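Local atomic coordinates of vacuolar protein sorting-associated protein 54 (Mus musculus, PDB entry 3N1E), a protein that probably acts, as a subunit of the GARP tethering complex, in retrograde transport from endosomes to the trans-Golgi network, this chain being its C-terminal domain. Residues Arg83-Tyr88 against Leu134-Ile139; Gly121-Gln124 against Gly128-Asp131. One frame throughout, in Å; residues are numbered along the deposited sequence. Where two conformers were deposited one is given.

Contact 1 (Arg83-Tyr88 against Leu134-Ile139)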
loop_
_atom_site.group_PDB
_atom_site.type_symbol
_atom_site.label_atom_id
_atom_site.label_comp_id
_atom_site.label_asym_id
_atom_site.label_seq_id
_atom_site.Cartn_x
_atom_site.Cartn_y
_atom_site.Cartn_z
ATOM N N ARG A 83 0.606 -5.262 2.306
ATOM C CA ARG A 83 1.379 -5.780 1.168
ATOM C C ARG A 83 1.658 -4.713 0.114
ATOM O O ARG A 83 2.757 -4.646 -0.452
ATOM C CB ARG A 83 0.682 -6.994 0.506
ATOM C CG ARG A 83 0.490 -8.148 1.471
ATOM C CD ARG A 83 0.059 -9.466 0.798
ATOM N NE ARG A 83 0.564 -10.559 1.655
ATOM C CZ ARG A 83 0.290 -11.853 1.514
ATOM N NH1 ARG A 83 -0.518 -12.279 0.542
ATOM N NH2 ARG A 83 0.815 -12.729 2.371
ATOM N N ILE A 84 0.647 -3.922 -0.191
ATOM C CA ILE A 84 0.796 -2.804 -1.120
ATOM C C ILE A 84 1.858 -1.850 -0.555
ATOM O O ILE A 84 2.771 -1.437 -1.265
ATOM C CB ILE A 84 -0.535 -2.013 -1.295
ATOM C CG1 ILE A 84 -1.638 -2.852 -1.970
ATOM C CG2 ILE A 84 -0.300 -0.713 -2.058
ATOM C CD1 ILE A 84 -1.235 -3.653 -3.124
ATOM N N ASN A 85 1.747 -1.518 0.727
ATOM C CA ASN A 85 2.747 -0.651 1.369
ATOM C C ASN A 85 4.167 -1.213 1.287
ATOM O O ASN A 85 5.120 -0.474 1.090
ATOM C CB ASN A 85 2.361 -0.373 2.835
ATOM C CG ASN A 85 3.298 0.576 3.529
ATOM O OD1 ASN A 85 3.985 0.217 4.508
ATOM N ND2 ASN A 85 3.358 1.764 3.042
ATOM N N ALA A 86 4.305 -2.521 1.447
ATOM C CA ALA A 86 5.624 -3.140 1.380
ATOM C C ALA A 86 6.219 -2.960 -0.019
ATOM O O ALA A 86 7.398 -2.683 -0.150
ATOM C CB ALA A 86 5.528 -4.617 1.727
ATOM N N SER A 87 5.390 -3.128 -1.054
ATOM C CA SER A 87 5.825 -2.901 -2.424
ATOM C C SER A 87 6.220 -1.442 -2.671
ATOM O O SER A 87 7.249 -1.174 -3.273
ATOM C CB SER A 87 4.706 -3.303 -3.406
ATOM O OG SER A 87 5.045 -2.907 -4.732
ATOM N N TYR A 88 5.382 -0.511 -2.216
ATOM C CA TYR A 88 5.690 0.894 -2.321
ATOM C C TYR A 88 7.067 1.220 -1.699
ATOM O O TYR A 88 7.905 1.880 -2.327
ATOM C CB TYR A 88 4.567 1.705 -1.661
ATOM C CG TYR A 88 4.900 3.155 -1.449
ATOM C CD1 TYR A 88 5.321 3.601 -0.205
ATOM C CD2 TYR A 88 4.806 4.068 -2.493
ATOM C CE1 TYR A 88 5.636 4.959 -0.004
ATOM C CE2 TYR A 88 5.101 5.411 -2.299
ATOM C CZ TYR A 88 5.519 5.834 -1.068
ATOM O OH TYR A 88 5.808 7.171 -0.875
ATOM N N LEU A 134 2.952 1.147 9.333
ATOM C CA LEU A 134 3.557 1.234 8.004
ATOM C C LEU A 134 5.070 1.142 7.993
ATOM O O LEU A 134 5.675 0.855 6.947
ATOM C CB LEU A 134 3.121 2.549 7.341
ATOM C CG LEU A 134 1.601 2.718 7.183
ATOM C CD1 LEU A 134 1.352 4.109 6.558
ATOM C CD2 LEU A 134 0.981 1.591 6.318
ATOM N N ASN A 135 5.680 1.423 9.148
ATOM C CA ASN A 135 7.150 1.390 9.312
ATOM C C ASN A 135 7.855 2.095 8.173
ATOM O O ASN A 135 8.673 1.492 7.469
ATOM C CB ASN A 135 7.644 -0.057 9.423
ATOM C CG ASN A 135 9.147 -0.176 9.766
ATOM O OD1 ASN A 135 9.732 -1.247 9.590
ATOM N ND2 ASN A 135 9.764 0.916 10.225
ATOM N N MET A 136 7.505 3.362 7.971
ATOM C CA MET A 136 8.051 4.077 6.838
ATOM C C MET A 136 9.549 4.359 6.971
ATOM O O MET A 136 10.234 4.562 5.959
ATOM C CB MET A 136 7.271 5.357 6.607
ATOM C CG MET A 136 6.658 5.382 5.259
ATOM S SD MET A 136 5.457 4.069 4.840
ATOM C CE MET A 136 5.675 4.306 3.102
ATOM N N ALA A 137 10.054 4.358 8.208
ATOM C CA ALA A 137 11.501 4.571 8.461
ATOM C C ALA A 137 12.398 3.554 7.734
ATOM O O ALA A 137 13.567 3.838 7.470
ATOM C CB ALA A 137 11.791 4.559 9.961
ATOM N N GLU A 138 11.842 2.387 7.403
ATOM C CA GLU A 138 12.514 1.359 6.600
ATOM C C GLU A 138 13.098 1.872 5.272
ATOM O O GLU A 138 14.082 1.339 4.773
ATOM C CB GLU A 138 11.547 0.183 6.371
ATOM C CG GLU A 138 11.965 -0.836 5.322
ATOM C CD GLU A 138 11.161 -2.124 5.387
ATOM O OE1 GLU A 138 9.979 -2.088 5.797
ATOM O OE2 GLU A 138 11.737 -3.185 5.038
ATOM N N ILE A 139 12.494 2.900 4.686
ATOM C CA ILE A 139 12.964 3.391 3.372
ATOM C C ILE A 139 14.371 3.992 3.397
ATOM O O ILE A 139 14.963 4.188 2.332
ATOM C CB ILE A 139 12.002 4.426 2.745
ATOM C CG1 ILE A 139 12.028 5.766 3.510
ATOM C CG2 ILE A 139 10.584 3.805 2.595
ATOM C CD1 ILE A 139 11.068 6.825 2.916
#
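Asn85 and Tyr88 of helix 74-98 meet Leu134 and Met136 in a small buried contact, where the irregular C-terminal tail after helix 107-124 comes back to lie against the preceding helix. The partnership is mixed: an amide and a tyrosine ring from the helix meet a leucine and a methionine from the tail.

Asn85 takes the middle of it. Its CG lies anti to the backbone N (chi1 -177°), which carries the amide out from the helix between the two tail side chains. Leu134 comes to it at about a right angle, its CD2 branch 3.8 Å from CG of Asn85. The amide was probably modelled the wrong way round: the atom built as OD1 of Asn85 stands 3.0 Å from Leu134 O, and with the group turned back this may be a hydrogen bond. Which amide atom lies toward Met136 is therefore equally doubtful.

Met136 was modelled in two conformers. The one given puts its methyl, CE, at the edge of the Tyr88 ring but implausibly close to it, and this detail is doubtful. The Tyr88 ring is also stacked with Tyr119 of helix 107-124.

The tail's backbone has its own polar hold. Lys89, the next residue of helix 74-98, donates from NZ to the carbonyls of Leu134 and Asn135 and forms a salt bridge with Glu138. Beyond Asn135 the chain winds into a 3-10 turn, with Ile139 N bonded to Met136 O at 3.1 Å.

Such a tail, folded back along two packed helices, fits the all-helical bundle of this C-terminal domain, an architecture shared by subunits of multisubunit tethering complexes.

Contact 2 (Gly121-Gln124 against Gly128-Asp131)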
loop_
_atom_site.group_PDB
_atom_site.type_symbol
_atom_site.label_atom_id
_atom_site.label_comp_id
_atom_site.label_asym_id
_atom_site.label_seq_id
_atom_site.Cartn_x
_atom_site.Cartn_y
_atom_site.Cartn_z
ATOM N N GLY A 121 -0.602 10.003 5.362
ATOM C CA GLY A 121 -1.854 10.681 5.695
ATOM C C GLY A 121 -2.992 10.161 4.835
ATOM O O GLY A 121 -4.080 9.813 5.347
ATOM N N ASN A 122 -2.757 10.115 3.519
ATOM C CA ASN A 122 -3.731 9.573 2.607
ATOM C C ASN A 122 -4.136 8.144 2.999
ATOM O O ASN A 122 -5.340 7.825 3.014
ATOM C CB ASN A 122 -3.142 9.546 1.186
ATOM C CG ASN A 122 -4.126 9.032 0.185
ATOM O OD1 ASN A 122 -4.017 7.900 -0.314
ATOM N ND2 ASN A 122 -5.137 9.839 -0.084
ATOM N N LEU A 123 -3.135 7.285 3.211
ATOM C CA LEU A 123 -3.415 5.864 3.498
ATOM C C LEU A 123 -4.219 5.708 4.773
ATOM O O LEU A 123 -5.268 5.035 4.770
ATOM C CB LEU A 123 -2.101 5.065 3.573
ATOM C CG LEU A 123 -2.169 3.541 3.651
ATOM C CD1 LEU A 123 -0.793 3.001 3.244
ATOM C CD2 LEU A 123 -2.569 3.033 5.031
ATOM N N GLN A 124 -3.764 6.360 5.836
ATOM C CA GLN A 124 -4.329 6.160 7.168
ATOM C C GLN A 124 -5.711 6.791 7.303
ATOM O O GLN A 124 -6.481 6.412 8.198
ATOM C CB GLN A 124 -3.342 6.594 8.260
ATOM C CG GLN A 124 -2.181 5.583 8.322
ATOM C CD GLN A 124 -1.076 5.922 9.309
ATOM O OE1 GLN A 124 -0.858 7.087 9.663
ATOM N NE2 GLN A 124 -0.357 4.889 9.755
ATOM N N GLY A 128 -10.836 1.938 7.890
ATOM C CA GLY A 128 -10.224 0.700 8.376
ATOM C C GLY A 128 -8.703 0.694 8.484
ATOM O O GLY A 128 -8.127 -0.257 9.028
ATOM N N LEU A 129 -8.043 1.740 7.976
ATOM C CA LEU A 129 -6.575 1.717 7.890
ATOM C C LEU A 129 -5.833 2.612 8.892
ATOM O O LEU A 129 -4.608 2.745 8.834
ATOM C CB LEU A 129 -6.117 2.043 6.459
ATOM C CG LEU A 129 -6.730 1.212 5.317
ATOM C CD1 LEU A 129 -5.997 1.569 4.041
ATOM C CD2 LEU A 129 -6.641 -0.301 5.581
ATOM N N LYS A 130 -6.566 3.221 9.816
ATOM C CA LYS A 130 -5.968 4.256 10.656
ATOM C C LYS A 130 -4.750 3.769 11.477
ATOM O O LYS A 130 -3.741 4.508 11.633
ATOM C CB LYS A 130 -7.044 4.869 11.549
ATOM C CG LYS A 130 -6.531 5.762 12.678
ATOM C CD LYS A 130 -7.724 6.355 13.447
ATOM C CE LYS A 130 -8.871 5.347 13.605
ATOM N NZ LYS A 130 -8.591 4.292 14.629
ATOM N N ASP A 131 -4.831 2.543 11.987
ATOM C CA ASP A 131 -3.781 2.035 12.863
ATOM C C ASP A 131 -2.815 1.048 12.198
ATOM O O ASP A 131 -2.086 0.343 12.887
ATOM C CB ASP A 131 -4.371 1.438 14.145
ATOM C CG ASP A 131 -5.149 2.441 14.951
ATOM O OD1 ASP A 131 -4.649 3.559 15.179
ATOM O OD2 ASP A 131 -6.280 2.108 15.359
#
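Leu123 and Leu129 pack against each other where the chain leaves the C-terminal end of helix 107-124 and doubles back in a short loop, a local chain reversal at the end of a helix of the bundle. Only three residues separate the two segments, yet no hydrogen bond crosses: Leu129 lies against Leu123 O, and Lys130 meets Gln124 O through CA and CB.

Each leucine is brought to the other by its first torsion. With CG anti to the backbone N (chi1 -171°), Leu123 carries CD2 to the loop; Leu129, its CG anti to the carbonyl carbon instead (chi1 -53°), sets CD1 beside both that methyl and Leu123 O. The side chains cross at about a right angle, with CD2 of Leu123 3.9 Å from CD1 of Leu129. Leu129 also covers the helix backbone: its CB lies 3.5 Å from Leu123 O. It further reaches Gln78 and Phe81 of helix 74-98, so this leucine joins the helix end to the neighbouring helix. Gln78 also donates from NE2 to Gly128 O, holding the start of the loop segment.

Gln124 extends past CG alongside the carbonyls of Leu129 and Lys130. CG is 3.8 Å from Leu129 O, and the amide carbon CD is the same distance from Lys130 O. The NE2 of Gln124 makes a weak hydrogen bond to Leu132 O, a little further along the loop.

The CB bond of exposed Lys130 points away from the helix, and the chain then bends at chi3 and chi4 into a salt bridge to Asp131 whose hydrogen bond, NZ to OD2 at 3.3 Å, is weak. CA, and beside it CB, does the touching: Lys130 CA points a C-H at Gln124 O, 3.3 Å away, with an angle of 137° at the hydrogen.

In the fold
Both contacts fix the irregular tail that follows helix 107-124, but at different depths. Contact 2 is local and partly buried, folding the start of the tail onto the end of its own helix; contact 1 spans 46 residues, is mostly buried and lays the later tail on helix 74-98. Contact 1 gathers Leu134 and Met136 round an asparagine amide, with Lys89 bonding tail carbonyls; contact 2 relies on a leucine pair and a C-H...O contact, beside an exposed Lys130-Asp131 pair. Their centres lie about 13 Å apart, and Leu134 joins them: its CD2 is 3.8 Å from Leu123 CD1, and its CD1 packs on the Gln124 amide.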